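Local structure of dihydroorotase (Campylobacter jejuni subsp. jejuni, 3PNU) at residues A[45-50]-A[81-86]; A[85-90]-A[320-325]; A[95-100]-A[128-133]; A[103-108]-A[142-147]. The protein probably catalyses the reversible, zinc-dependent cyclisation of N-carbamoyl-L-aspartate to (S)-dihydroorotate, the third step of de novo pyrimidine biosynthesis. All coordinates share one frame; numbering follows the deposited sequence.

How the interactions relate
The contacts form two linked pairs in a chain built round a TIM barrel, interaction 2 reaching the antiparallel sheet beside it. Interactions 1 and 2 share Lys85 and Asp86, with centres about 12 Å apart, and Cys84 SG touches Phe89 CD2 at 3.9 Å. Interactions 3 and 4 interleave along the chain with centres about 14 Å apart; Leu95 CD1 meets Phe104 CE2 at 3.5 Å, and Phe97 CE1 meets Leu142 CD2 at 4.0 Å. The pairs do not touch, interactions 1 and 3 being centred about 29 Å apart. Interaction 3 nears the metal site, the Phe96 side chain lying about 10 Å from a bound zinc ion. In interaction 1, Ala47 lies beside Leu37, a probable substrate-binding residue.

Interaction 1: A[45-50]-A[81-86]; sequences LIAPLS and LKACKD
Ala47 and Ala83 face each other where helix 40-51 meets the last turn of helix 70-84, their CB methyls 4.0 Å apart. Both methyls are directed toward the opposite helix, and because neither side chain extends past CB, the backbones can come close: the CA atoms of Pro48 and Cys84 are within 5.2 Å. Next to the methyl pair, Cys84 SG reaches Ala47 CB at 4.3 Å. SG lies beside the backbone N and anti to the carbonyl carbon (chi1 -56°), which places it there, and a small, weakly polar sulfur suits this buried site. In the TIM barrel of this member of the metallo-dependent hydrolase superfamily the two helices belong to the outer layer and follow one another around it, separated by strand 56-59. Leu43, Ala47 and Ala51, each one turn beyond the last, give helix 40-51 a face toward its neighbour; Ala83 also rests on Leu43, and Cys84 on Ala51. The packing becomes more open at Pro48, which remains partly exposed. Its ring comes to the backbone of the other helix rather than to a side chain, with CG 3.4 Å from Ala83 O and CD 3.6 Å from that same oxygen. Having no N-H, the proline cannot give a bond to the preceding turn, and the helix is kinked there; Leu49 N bonds instead to Ile46 O at 2.8 Å. On the solvent side lie the exposed Lys82 and Lys85, and the positive phi of Lys85 (64°) takes the chain out of helix 70-84.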
loop_
_atom_site.group_PDB
_atom_site.type_symbol
_atom_site.label_atom_id
_atom_site.label_comp_id
_atom_site.label_asym_id
_atom_site.label_seq_id
_atom_site.Cartn_x
_atom_site.Cartn_y
_atom_site.Cartn_z
ATOM N N LEU A 45 -26.274 -5.487 -13.618
ATOM C CA LEU A 45 -25.935 -6.425 -12.546
ATOM C C LEU A 45 -25.874 -5.809 -11.144
ATOM O O LEU A 45 -26.403 -6.379 -10.193
ATOM C CB LEU A 45 -24.593 -7.095 -12.857
ATOM C CG LEU A 45 -24.034 -8.042 -11.782
ATOM C CD1 LEU A 45 -25.041 -9.102 -11.387
ATOM C CD2 LEU A 45 -22.736 -8.679 -12.272
ATOM N N ILE A 46 -25.226 -4.653 -11.019
ATOM C CA ILE A 46 -25.049 -4.009 -9.704
ATOM C C ILE A 46 -26.159 -3.014 -9.276
ATOM O O ILE A 46 -26.457 -2.905 -8.084
ATOM C CB ILE A 46 -23.673 -3.278 -9.630
ATOM C CG1 ILE A 46 -23.652 -2.050 -10.556
ATOM C CG2 ILE A 46 -22.562 -4.232 -9.983
ATOM C CD1 ILE A 46 -22.390 -1.211 -10.466
ATOM N N ALA A 47 -26.760 -2.308 -10.236
ATOM C CA ALA A 47 -27.776 -1.295 -9.925
ATOM C C ALA A 47 -28.837 -1.793 -8.954
ATOM O O ALA A 47 -29.175 -1.101 -8.001
ATOM C CB ALA A 47 -28.415 -0.735 -11.201
ATOM N N PRO A 48 -29.382 -2.988 -9.200
ATOM C CA PRO A 48 -30.369 -3.554 -8.284
ATOM C C PRO A 48 -29.869 -3.735 -6.870
ATOM O O PRO A 48 -30.633 -3.635 -5.932
ATOM C CB PRO A 48 -30.656 -4.925 -8.895
ATOM C CG PRO A 48 -30.541 -4.683 -10.368
ATOM C CD PRO A 48 -29.385 -3.691 -10.502
ATOM N N LEU A 49 -28.588 -3.998 -6.713
ATOM C CA LEU A 49 -28.044 -4.216 -5.375
ATOM C C LEU A 49 -28.120 -2.946 -4.501
ATOM O O LEU A 49 -28.188 -3.031 -3.270
ATOM C CB LEU A 49 -26.628 -4.779 -5.485
ATOM C CG LEU A 49 -26.607 -6.151 -6.185
ATOM C CD1 LEU A 49 -25.183 -6.604 -6.502
ATOM C CD2 LEU A 49 -27.330 -7.200 -5.330
ATOM N N SER A 50 -28.132 -1.784 -5.154
ATOM C CA SER A 50 -28.253 -0.482 -4.468
ATOM C C SER A 50 -29.703 -0.013 -4.440
ATOM O O SER A 50 -30.198 0.409 -3.410
ATOM C CB SER A 50 -27.405 0.597 -5.170
ATOM O OG SER A 50 -26.020 0.317 -5.092
ATOM N N LEU A 81 -32.697 3.660 -14.894
ATOM C CA LEU A 81 -34.103 3.378 -14.556
ATOM C C LEU A 81 -34.563 1.986 -14.998
ATOM O O LEU A 81 -35.270 1.305 -14.255
ATOM C CB LEU A 81 -35.023 4.461 -15.111
ATOM C CG LEU A 81 -34.882 5.819 -14.421
ATOM C CD1 LEU A 81 -35.751 6.851 -15.140
ATOM C CD2 LEU A 81 -35.239 5.731 -12.925
ATOM N N LYS A 82 -34.171 1.567 -16.202
ATOM C CA LYS A 82 -34.513 0.218 -16.665
ATOM C C LYS A 82 -33.864 -0.836 -15.796
ATOM O O LYS A 82 -34.509 -1.777 -15.374
ATOM C CB LYS A 82 -34.051 -0.042 -18.100
ATOM C CG LYS A 82 -34.968 0.460 -19.223
ATOM C CD LYS A 82 -34.508 -0.112 -20.591
ATOM C CE LYS A 82 -34.516 -1.674 -20.620
ATOM N NZ LYS A 82 -33.942 -2.254 -21.882
ATOM N N ALA A 83 -32.572 -0.662 -15.543
ATOM C CA ALA A 83 -31.781 -1.613 -14.765
ATOM C C ALA A 83 -32.308 -1.859 -13.355
ATOM O O ALA A 83 -32.084 -2.928 -12.784
ATOM C CB ALA A 83 -30.329 -1.146 -14.712
ATOM N N CYS A 84 -33.004 -0.868 -12.805
ATOM C CA CYS A 84 -33.573 -0.954 -11.457
ATOM C C CYS A 84 -34.934 -1.621 -11.483
ATOM O O CYS A 84 -35.307 -2.332 -10.543
ATOM C CB CYS A 84 -33.720 0.443 -10.883
ATOM S SG CYS A 84 -32.184 1.308 -10.901
ATOM N N LYS A 85 -35.675 -1.353 -12.558
ATOM C CA LYS A 85 -36.987 -1.945 -12.795
ATOM C C LYS A 85 -37.958 -1.474 -11.706
ATOM O O LYS A 85 -38.132 -0.271 -11.484
ATOM C CB LYS A 85 -36.881 -3.488 -12.820
ATOM C CG LYS A 85 -35.850 -4.013 -13.812
ATOM C CD LYS A 85 -35.795 -5.535 -13.884
ATOM C CE LYS A 85 -34.734 -5.964 -14.905
ATOM N NZ LYS A 85 -34.719 -7.429 -15.151
ATOM N N ASP A 86 -38.567 -2.436 -11.022
ATOM C CA ASP A 86 -39.664 -2.212 -10.084
ATOM C C ASP A 86 -39.303 -1.576 -8.736
ATOM O O ASP A 86 -40.185 -1.371 -7.895
ATOM C CB ASP A 86 -40.343 -3.563 -9.835
ATOM C CG ASP A 86 -39.359 -4.629 -9.371
ATOM O OD1 ASP A 86 -38.293 -4.259 -8.826
ATOM O OD2 ASP A 86 -39.653 -5.833 -9.553
#

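Interaction 2: A[85-90]-A[320-325]; sequences KDENFT and EDKILT
Asn88 offers two flat groups to Lys322, its side-chain carboxamide and its backbone carbonyl. The carboxamide presents its nitrogen end, ND2 lying 3.8 Å from Lys322 CB and 4.1 Å from Lys322 CD, and the two side chains run past each other in opposite directions. The carbonyl takes the ammonium group: Lys322 NZ donates to Asn88 O at 2.7 Å, tilted 26° from the carbonyl plane, with a C=O...N angle of 143°. A third flat group, the carboxylate of Glu87, is carried on a side chain that crosses that of Lys322 at about a right angle; its OE2 stops 4.2 Å from Lys322 NZ, beyond a salt bridge but where a weaker attraction is likely. Lys322 stands just ahead of strand 323-327, part of the antiparallel sheet beside the TIM barrel, whereas 85-90 is the loop leading from helix 70-84 into barrel strand 90-93. A long chain is needed to span that gap. The lysine provides it by setting CG opposite its backbone N (chi1 176°) and staying extended to the end. NZ also bonds to Ala51 O and Phe54 O, so three backbone oxygens grip the ammonium and probably favour its charged form. At the root of the same residue, Lys322 N bonds to Asn29 OD1, tying the approach to the strand onto the chain just after strand 25-28.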
loop_
_atom_site.group_PDB
_atom_site.type_symbol
_atom_site.label_atom_id
_atom_site.label_comp_id
_atom_site.label_asym_id
_atom_site.label_seq_id
_atom_site.Cartn_x
_atom_site.Cartn_y
_atom_site.Cartn_z
ATOM N N LYS A 85 -35.675 -1.353 -12.558
ATOM C CA LYS A 85 -36.987 -1.945 -12.795
ATOM C C LYS A 85 -37.958 -1.474 -11.706
ATOM O O LYS A 85 -38.132 -0.271 -11.484
ATOM C CB LYS A 85 -36.881 -3.488 -12.820
ATOM C CG LYS A 85 -35.850 -4.013 -13.812
ATOM C CD LYS A 85 -35.795 -5.535 -13.884
ATOM C CE LYS A 85 -34.734 -5.964 -14.905
ATOM N NZ LYS A 85 -34.719 -7.429 -15.151
ATOM N N ASP A 86 -38.567 -2.436 -11.022
ATOM C CA ASP A 86 -39.664 -2.212 -10.084
ATOM C C ASP A 86 -39.303 -1.576 -8.736
ATOM O O ASP A 86 -40.185 -1.371 -7.895
ATOM C CB ASP A 86 -40.343 -3.563 -9.835
ATOM C CG ASP A 86 -39.359 -4.629 -9.371
ATOM O OD1 ASP A 86 -38.293 -4.259 -8.826
ATOM O OD2 ASP A 86 -39.653 -5.833 -9.553
ATOM N N GLU A 87 -38.030 -1.258 -8.525
ATOM C CA GLU A 87 -37.600 -0.676 -7.259
ATOM C C GLU A 87 -37.928 0.803 -7.152
ATOM O O GLU A 87 -37.921 1.521 -8.150
ATOM C CB GLU A 87 -36.087 -0.854 -7.094
ATOM C CG GLU A 87 -35.627 -2.307 -6.985
ATOM C CD GLU A 87 -36.048 -2.957 -5.676
ATOM O OE1 GLU A 87 -35.669 -4.124 -5.459
ATOM O OE2 GLU A 87 -36.740 -2.298 -4.862
ATOM N N ASN A 88 -38.237 1.240 -5.933
ATOM C CA ASN A 88 -38.481 2.646 -5.655
ATOM C C ASN A 88 -37.093 3.229 -5.443
ATOM O O ASN A 88 -36.476 3.019 -4.386
ATOM C CB ASN A 88 -39.323 2.829 -4.398
ATOM C CG ASN A 88 -39.503 4.299 -4.022
ATOM O OD1 ASN A 88 -39.409 5.189 -4.876
ATOM N ND2 ASN A 88 -39.772 4.558 -2.739
ATOM N N PHE A 89 -36.595 3.950 -6.441
ATOM C CA PHE A 89 -35.238 4.472 -6.381
ATOM C C PHE A 89 -35.004 5.635 -7.330
ATOM O O PHE A 89 -35.175 5.491 -8.529
ATOM C CB PHE A 89 -34.279 3.327 -6.727
ATOM C CG PHE A 89 -32.854 3.738 -6.814
ATOM C CD1 PHE A 89 -32.107 3.923 -5.666
ATOM C CD2 PHE A 89 -32.250 3.933 -8.046
ATOM C CE1 PHE A 89 -30.800 4.295 -5.735
ATOM C CE2 PHE A 89 -30.931 4.314 -8.120
ATOM C CZ PHE A 89 -30.206 4.497 -6.956
ATOM N N THR A 90 -34.602 6.780 -6.788
ATOM C CA THR A 90 -34.333 7.951 -7.609
ATOM C C THR A 90 -32.820 8.197 -7.757
ATOM O O THR A 90 -32.142 8.546 -6.796
ATOM C CB THR A 90 -34.987 9.212 -7.024
ATOM O OG1 THR A 90 -36.400 9.000 -6.883
ATOM C CG2 THR A 90 -34.726 10.422 -7.923
ATOM N N GLU A 320 -43.358 9.467 -1.244
ATOM C CA GLU A 320 -43.651 8.430 -0.261
ATOM C C GLU A 320 -42.352 7.844 0.281
ATOM O O GLU A 320 -41.431 7.543 -0.470
ATOM C CB GLU A 320 -44.587 7.349 -0.797
ATOM C CG GLU A 320 -44.113 6.604 -2.030
ATOM C CD GLU A 320 -45.057 5.457 -2.406
ATOM O OE1 GLU A 320 -45.933 5.110 -1.573
ATOM O OE2 GLU A 320 -44.916 4.901 -3.525
ATOM N N ASP A 321 -42.294 7.711 1.600
ATOM C CA ASP A 321 -41.122 7.217 2.275
ATOM C C ASP A 321 -40.815 5.762 1.954
ATOM O O ASP A 321 -41.706 4.964 1.688
ATOM C CB ASP A 321 -41.290 7.358 3.795
ATOM C CG ASP A 321 -41.418 8.821 4.258
ATOM O OD1 ASP A 321 -41.795 9.029 5.434
ATOM O OD2 ASP A 321 -41.151 9.758 3.465
ATOM N N LYS A 322 -39.528 5.438 1.981
ATOM C CA LYS A 322 -39.060 4.087 1.779
ATOM C C LYS A 322 -38.470 3.654 3.098
ATOM O O LYS A 322 -37.331 3.964 3.393
ATOM C CB LYS A 322 -38.029 4.033 0.648
ATOM C CG LYS A 322 -37.390 2.666 0.420
ATOM C CD LYS A 322 -36.706 2.591 -0.954
ATOM C CE LYS A 322 -36.155 1.211 -1.250
ATOM N NZ LYS A 322 -35.751 1.110 -2.672
ATOM N N ILE A 323 -39.262 2.967 3.908
ATOM C CA ILE A 323 -38.787 2.484 5.197
ATOM C C ILE A 323 -38.231 1.081 5.039
ATOM O O ILE A 323 -38.868 0.222 4.436
ATOM C CB ILE A 323 -39.897 2.493 6.288
ATOM C CG1 ILE A 323 -40.424 3.922 6.489
ATOM C CG2 ILE A 323 -39.365 1.938 7.623
ATOM C CD1 ILE A 323 -41.373 4.079 7.673
ATOM N N LEU A 324 -37.028 0.869 5.571
ATOM C CA LEU A 324 -36.364 -0.422 5.526
ATOM C C LEU A 324 -36.134 -0.871 6.944
ATOM O O LEU A 324 -35.753 -0.058 7.789
ATOM C CB LEU A 324 -35.037 -0.315 4.789
ATOM C CG LEU A 324 -35.162 -0.107 3.278
ATOM C CD1 LEU A 324 -33.862 0.336 2.685
ATOM C CD2 LEU A 324 -35.684 -1.385 2.572
ATOM N N THR A 325 -36.373 -2.161 7.201
ATOM C CA THR A 325 -36.207 -2.739 8.536
ATOM C C THR A 325 -35.090 -3.756 8.517
ATOM O O THR A 325 -35.027 -4.605 7.621
ATOM C CB THR A 325 -37.496 -3.465 9.047
ATOM O OG1 THR A 325 -38.647 -2.638 8.844
ATOM C CG2 THR A 325 -37.374 -3.801 10.537
#

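Interaction 3: A[95-100]-A[128-133]; sequences LFFKNY and GGVSSF
The ring edge of Phe96 abuts the backbone of Gly128 and Gly129, joining two loops of the TIM barrel: one follows strand 90-93, the other leads toward helix 135-147. Phe96 CE2 lies 3.4 Å from Gly128 O, close to the ring plane, and CZ is 3.9 Å from Gly129 N, in the plane. It is thus the peptide groups of the two glycines, not side chains, that meet the aromatic edge. Alongside, one branch of Val130 packs obliquely against the Phe97 ring, 3.4 Å from CD2 to Val130 CG2. Both phenylalanines send CG opposite their backbone N (chi1 -175° each), yet their rings serve different surroundings. That of Phe97 also packs on Leu138, Thr141 and Leu142 of helix 135-147, while that of Phe96 meets Tyr118 and approaches Asn62, a probable substrate-binding residue. Further out, backbone bonds from Val130 to Tyr118 and Ala120 fix the glycine loop. The aromatic loop is folded back on itself by an inverse gamma turn centred on Asn99, closed by Tyr100 N to Lys98 O. Tyr100 OH also donates to Phe96 O, 2.7 Å away in the carbonyl plane, with a C=O...O angle of 159°.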
loop_
_atom_site.group_PDB
_atom_site.type_symbol
_atom_site.label_atom_id
_atom_site.label_comp_id
_atom_site.label_asym_id
_atom_site.label_seq_id
_atom_site.Cartn_x
_atom_site.Cartn_y
_atom_site.Cartn_z
ATOM N N LEU A 95 -22.906 15.577 -13.799
ATOM C CA LEU A 95 -22.052 15.776 -14.943
ATOM C C LEU A 95 -20.605 15.819 -14.449
ATOM O O LEU A 95 -20.319 16.165 -13.285
ATOM C CB LEU A 95 -22.350 17.101 -15.652
ATOM C CG LEU A 95 -23.659 17.237 -16.424
ATOM C CD1 LEU A 95 -23.699 18.577 -17.073
ATOM C CD2 LEU A 95 -23.770 16.139 -17.475
ATOM N N PHE A 96 -19.707 15.455 -15.353
ATOM C CA PHE A 96 -18.279 15.463 -15.121
ATOM C C PHE A 96 -17.853 16.895 -15.264
ATOM O O PHE A 96 -18.252 17.574 -16.221
ATOM C CB PHE A 96 -17.638 14.613 -16.185
ATOM C CG PHE A 96 -16.182 14.425 -16.027
ATOM C CD1 PHE A 96 -15.688 13.281 -15.427
ATOM C CD2 PHE A 96 -15.294 15.367 -16.526
ATOM C CE1 PHE A 96 -14.335 13.088 -15.312
ATOM C CE2 PHE A 96 -13.942 15.182 -16.408
ATOM C CZ PHE A 96 -13.456 14.048 -15.798
ATOM N N PHE A 97 -17.057 17.389 -14.327
ATOM C CA PHE A 97 -16.688 18.790 -14.385
ATOM C C PHE A 97 -15.790 19.201 -15.540
ATOM O O PHE A 97 -14.866 18.496 -15.915
ATOM C CB PHE A 97 -15.992 19.230 -13.097
ATOM C CG PHE A 97 -15.694 20.689 -13.067
ATOM C CD1 PHE A 97 -16.553 21.566 -12.460
ATOM C CD2 PHE A 97 -14.575 21.194 -13.695
ATOM C CE1 PHE A 97 -16.285 22.914 -12.440
ATOM C CE2 PHE A 97 -14.304 22.553 -13.689
ATOM C CZ PHE A 97 -15.150 23.406 -13.064
ATOM N N LYS A 98 -16.094 20.381 -16.068
ATOM C CA LYS A 98 -15.312 21.053 -17.098
ATOM C C LYS A 98 -15.823 22.493 -17.033
ATOM O O LYS A 98 -16.723 22.771 -16.251
ATOM C CB LYS A 98 -15.476 20.440 -18.493
ATOM C CG LYS A 98 -16.758 20.809 -19.222
ATOM C CD LYS A 98 -16.713 20.307 -20.668
ATOM C CE LYS A 98 -17.778 20.990 -21.515
ATOM N NZ LYS A 98 -17.748 20.552 -22.943
ATOM N N ASN A 99 -15.279 23.391 -17.847
ATOM C CA ASN A 99 -15.650 24.827 -17.788
ATOM C C ASN A 99 -16.989 25.224 -18.400
ATOM O O ASN A 99 -17.043 26.111 -19.253
ATOM C CB ASN A 99 -14.564 25.663 -18.467
ATOM C CG ASN A 99 -13.206 25.415 -17.888
ATOM O OD1 ASN A 99 -13.066 25.083 -16.706
ATOM N ND2 ASN A 99 -12.179 25.579 -18.716
ATOM N N TYR A 100 -18.074 24.606 -17.955
ATOM C CA TYR A 100 -19.390 24.921 -18.495
ATOM C C TYR A 100 -19.691 26.413 -18.305
ATOM O O TYR A 100 -19.197 27.022 -17.363
ATOM C CB TYR A 100 -20.458 24.100 -17.790
ATOM C CG TYR A 100 -20.295 22.598 -17.872
ATOM C CD1 TYR A 100 -19.954 21.837 -16.748
ATOM C CD2 TYR A 100 -20.486 21.933 -19.068
ATOM C CE1 TYR A 100 -19.822 20.440 -16.828
ATOM C CE2 TYR A 100 -20.363 20.551 -19.151
ATOM C CZ TYR A 100 -20.028 19.815 -18.032
ATOM O OH TYR A 100 -19.902 18.450 -18.166
ATOM N N GLY A 128 -9.678 13.268 -18.671
ATOM C CA GLY A 128 -10.244 14.529 -19.140
ATOM C C GLY A 128 -10.503 15.472 -17.974
ATOM O O GLY A 128 -11.238 16.447 -18.112
ATOM N N GLY A 129 -9.876 15.193 -16.826
ATOM C CA GLY A 129 -10.075 15.978 -15.607
ATOM C C GLY A 129 -9.450 17.358 -15.576
ATOM O O GLY A 129 -8.803 17.788 -16.529
ATOM N N VAL A 130 -9.657 18.047 -14.460
ATOM C CA VAL A 130 -9.140 19.385 -14.263
ATOM C C VAL A 130 -7.642 19.298 -14.021
ATOM O O VAL A 130 -7.177 18.441 -13.277
ATOM C CB VAL A 130 -9.851 20.087 -13.077
ATOM C CG1 VAL A 130 -9.160 21.372 -12.696
ATOM C CG2 VAL A 130 -11.309 20.346 -13.420
ATOM N N SER A 131 -6.893 20.175 -14.668
ATOM C CA SER A 131 -5.449 20.189 -14.535
ATOM C C SER A 131 -4.989 21.526 -14.006
ATOM O O SER A 131 -3.804 21.812 -13.983
ATOM C CB SER A 131 -4.789 19.930 -15.896
ATOM O OG SER A 131 -5.100 20.970 -16.819
ATOM N N SER A 132 -5.930 22.348 -13.566
ATOM C CA SER A 132 -5.593 23.650 -13.066
ATOM C C SER A 132 -6.673 24.177 -12.140
ATOM O O SER A 132 -7.856 24.065 -12.450
ATOM C CB SER A 132 -5.434 24.603 -14.246
ATOM O OG SER A 132 -5.260 25.923 -13.795
ATOM N N PHE A 133 -6.259 24.749 -11.011
ATOM C CA PHE A 133 -7.180 25.341 -10.063
ATOM C C PHE A 133 -6.991 26.852 -10.020
ATOM O O PHE A 133 -7.181 27.490 -9.002
ATOM C CB PHE A 133 -7.052 24.682 -8.679
ATOM C CG PHE A 133 -7.492 23.239 -8.667
ATOM C CD1 PHE A 133 -8.818 22.908 -8.439
ATOM C CD2 PHE A 133 -6.590 22.224 -8.912
ATOM C CE1 PHE A 133 -9.233 21.586 -8.441
ATOM C CE2 PHE A 133 -7.000 20.897 -8.913
ATOM C CZ PHE A 133 -8.326 20.580 -8.677
#

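Interaction 4: A[103-108]-A[142-147]; sequences KFLYSA and LEAMSD
Leu105 CD1 bears on Ala144 CB at 3.3 Å, a close apolar contact between helix 102-108 and helix 135-147, two successive members of the helical layer round the barrel strands of the TIM fold. The same methyl reaches Met145 CG at 3.9 Å, the two side chains crossing at a slant. Leu105 sets CG beside its backbone N (chi1 -70°) and then extends toward CD1 (chi2 172°), which carries this one branch across the gap. Ala144 suits the receiving position because its side chain ends at CB, and the CA atoms of Leu105 and Ala144 can come within 7.1 Å. Met145 is long and flexible enough to face two ways: its CG meets the leucine, while its side chain also packs on Leu152 of strand 152-154. Leu105 also packs on Ile115 and Leu148, which extends the apolar contact. Hydrogen bonds act within each helix, and none joins the two segments. In 142-147 the backbone bonds are regular, as from Asp147 N to Glu143 O at 2.8 Å. In 103-108 several backbone bonds are weak, and Ser107 turns its hydroxyl back to the preceding turn, OG donating to Phe104 O at 2.8 Å from 32° off the carbonyl plane.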
loop_
_atom_site.group_PDB
_atom_site.type_symbol
_atom_site.label_atom_id
_atom_site.label_comp_id
_atom_site.label_asym_id
_atom_site.label_seq_id
_atom_site.Cartn_x
_atom_site.Cartn_y
_atom_site.Cartn_z
ATOM N N LYS A 103 -25.129 29.791 -19.487
ATOM C CA LYS A 103 -26.225 29.340 -20.341
ATOM C C LYS A 103 -26.405 27.828 -20.256
ATOM O O LYS A 103 -27.521 27.339 -20.094
ATOM C CB LYS A 103 -26.020 29.793 -21.798
ATOM C CG LYS A 103 -27.155 29.377 -22.731
ATOM C CD LYS A 103 -27.128 30.070 -24.103
ATOM C CE LYS A 103 -28.436 29.770 -24.858
ATOM N NZ LYS A 103 -28.568 30.503 -26.151
ATOM N N PHE A 104 -25.323 27.076 -20.352
ATOM C CA PHE A 104 -25.449 25.622 -20.281
ATOM C C PHE A 104 -25.909 25.139 -18.907
ATOM O O PHE A 104 -26.702 24.191 -18.800
ATOM C CB PHE A 104 -24.139 24.932 -20.637
ATOM C CG PHE A 104 -24.174 23.448 -20.411
ATOM C CD1 PHE A 104 -24.562 22.588 -21.419
ATOM C CD2 PHE A 104 -23.846 22.914 -19.172
ATOM C CE1 PHE A 104 -24.603 21.220 -21.210
ATOM C CE2 PHE A 104 -23.887 21.551 -18.958
ATOM C CZ PHE A 104 -24.266 20.702 -19.982
ATOM N N LEU A 105 -25.393 25.781 -17.862
ATOM C CA LEU A 105 -25.735 25.411 -16.495
ATOM C C LEU A 105 -27.201 25.683 -16.199
ATOM O O LEU A 105 -27.851 24.876 -15.536
ATOM C CB LEU A 105 -24.839 26.138 -15.485
ATOM C CG LEU A 105 -23.365 25.705 -15.453
ATOM C CD1 LEU A 105 -22.538 26.622 -14.551
ATOM C CD2 LEU A 105 -23.244 24.270 -15.011
ATOM N N TYR A 106 -27.724 26.807 -16.691
ATOM C CA TYR A 106 -29.131 27.142 -16.464
ATOM C C TYR A 106 -30.087 26.097 -17.049
ATOM O O TYR A 106 -31.137 25.834 -16.482
ATOM C CB TYR A 106 -29.486 28.529 -17.018
ATOM C CG TYR A 106 -30.973 28.843 -16.874
ATOM C CD1 TYR A 106 -31.477 29.405 -15.703
ATOM C CD2 TYR A 106 -31.872 28.552 -17.904
ATOM C CE1 TYR A 106 -32.833 29.677 -15.565
ATOM C CE2 TYR A 106 -33.223 28.821 -17.774
ATOM C CZ TYR A 106 -33.698 29.385 -16.607
ATOM O OH TYR A 106 -35.045 29.654 -16.475
ATOM N N SER A 107 -29.720 25.502 -18.174
ATOM C CA SER A 107 -30.564 24.494 -18.791
ATOM C C SER A 107 -30.443 23.139 -18.109
ATOM O O SER A 107 -31.309 22.284 -18.282
ATOM C CB SER A 107 -30.207 24.335 -20.268
ATOM O OG SER A 107 -28.919 23.773 -20.426
ATOM N N ALA A 108 -29.383 22.935 -17.329
ATOM C CA ALA A 108 -29.147 21.645 -16.669
ATOM C C ALA A 108 -29.508 21.574 -15.181
ATOM O O ALA A 108 -29.648 20.482 -14.641
ATOM C CB ALA A 108 -27.685 21.253 -16.852
ATOM N N LEU A 142 -17.911 28.340 -11.641
ATOM C CA LEU A 142 -18.236 28.209 -10.216
ATOM C C LEU A 142 -19.202 29.285 -9.720
ATOM O O LEU A 142 -19.973 29.049 -8.766
ATOM C CB LEU A 142 -16.967 28.162 -9.356
ATOM C CG LEU A 142 -16.020 26.988 -9.649
ATOM C CD1 LEU A 142 -14.857 27.013 -8.679
ATOM C CD2 LEU A 142 -16.730 25.672 -9.576
ATOM N N GLU A 143 -19.167 30.460 -10.352
ATOM C CA GLU A 143 -20.087 31.535 -9.984
ATOM C C GLU A 143 -21.495 31.231 -10.457
ATOM O O GLU A 143 -22.447 31.494 -9.747
ATOM C CB GLU A 143 -19.616 32.892 -10.497
ATOM C CG GLU A 143 -18.460 33.452 -9.682
ATOM C CD GLU A 143 -18.074 34.880 -10.078
ATOM O OE1 GLU A 143 -18.466 35.339 -11.189
ATOM O OE2 GLU A 143 -17.369 35.539 -9.274
ATOM N N ALA A 144 -21.622 30.685 -11.656
ATOM C CA ALA A 144 -22.926 30.300 -12.180
ATOM C C ALA A 144 -23.470 29.193 -11.274
ATOM O O ALA A 144 -24.645 29.230 -10.869
ATOM C CB ALA A 144 -22.819 29.816 -13.603
ATOM N N MET A 145 -22.614 28.224 -10.928
ATOM C CA MET A 145 -23.035 27.122 -10.056
ATOM C C MET A 145 -23.515 27.658 -8.742
ATOM O O MET A 145 -24.492 27.167 -8.174
ATOM C CB MET A 145 -21.916 26.120 -9.821
ATOM C CG MET A 145 -21.631 25.252 -11.024
ATOM S SD MET A 145 -20.363 24.011 -10.737
ATOM C CE MET A 145 -21.075 23.015 -9.423
ATOM N N SER A 146 -22.822 28.682 -8.267
ATOM C CA SER A 146 -23.148 29.309 -7.011
ATOM C C SER A 146 -24.531 29.972 -7.140
ATOM O O SER A 146 -25.436 29.700 -6.350
ATOM C CB SER A 146 -22.038 30.304 -6.635
ATOM O OG SER A 146 -22.157 30.748 -5.295
ATOM N N ASP A 147 -24.695 30.810 -8.164
ATOM C CA ASP A 147 -25.962 31.519 -8.406
ATOM C C ASP A 147 -27.131 30.538 -8.564
ATOM O O ASP A 147 -28.197 30.743 -7.964
ATOM C CB ASP A 147 -25.857 32.411 -9.661
ATOM C CG ASP A 147 -24.831 33.557 -9.499
ATOM O OD1 ASP A 147 -24.453 33.867 -8.348
ATOM O OD2 ASP A 147 -24.416 34.146 -10.526
#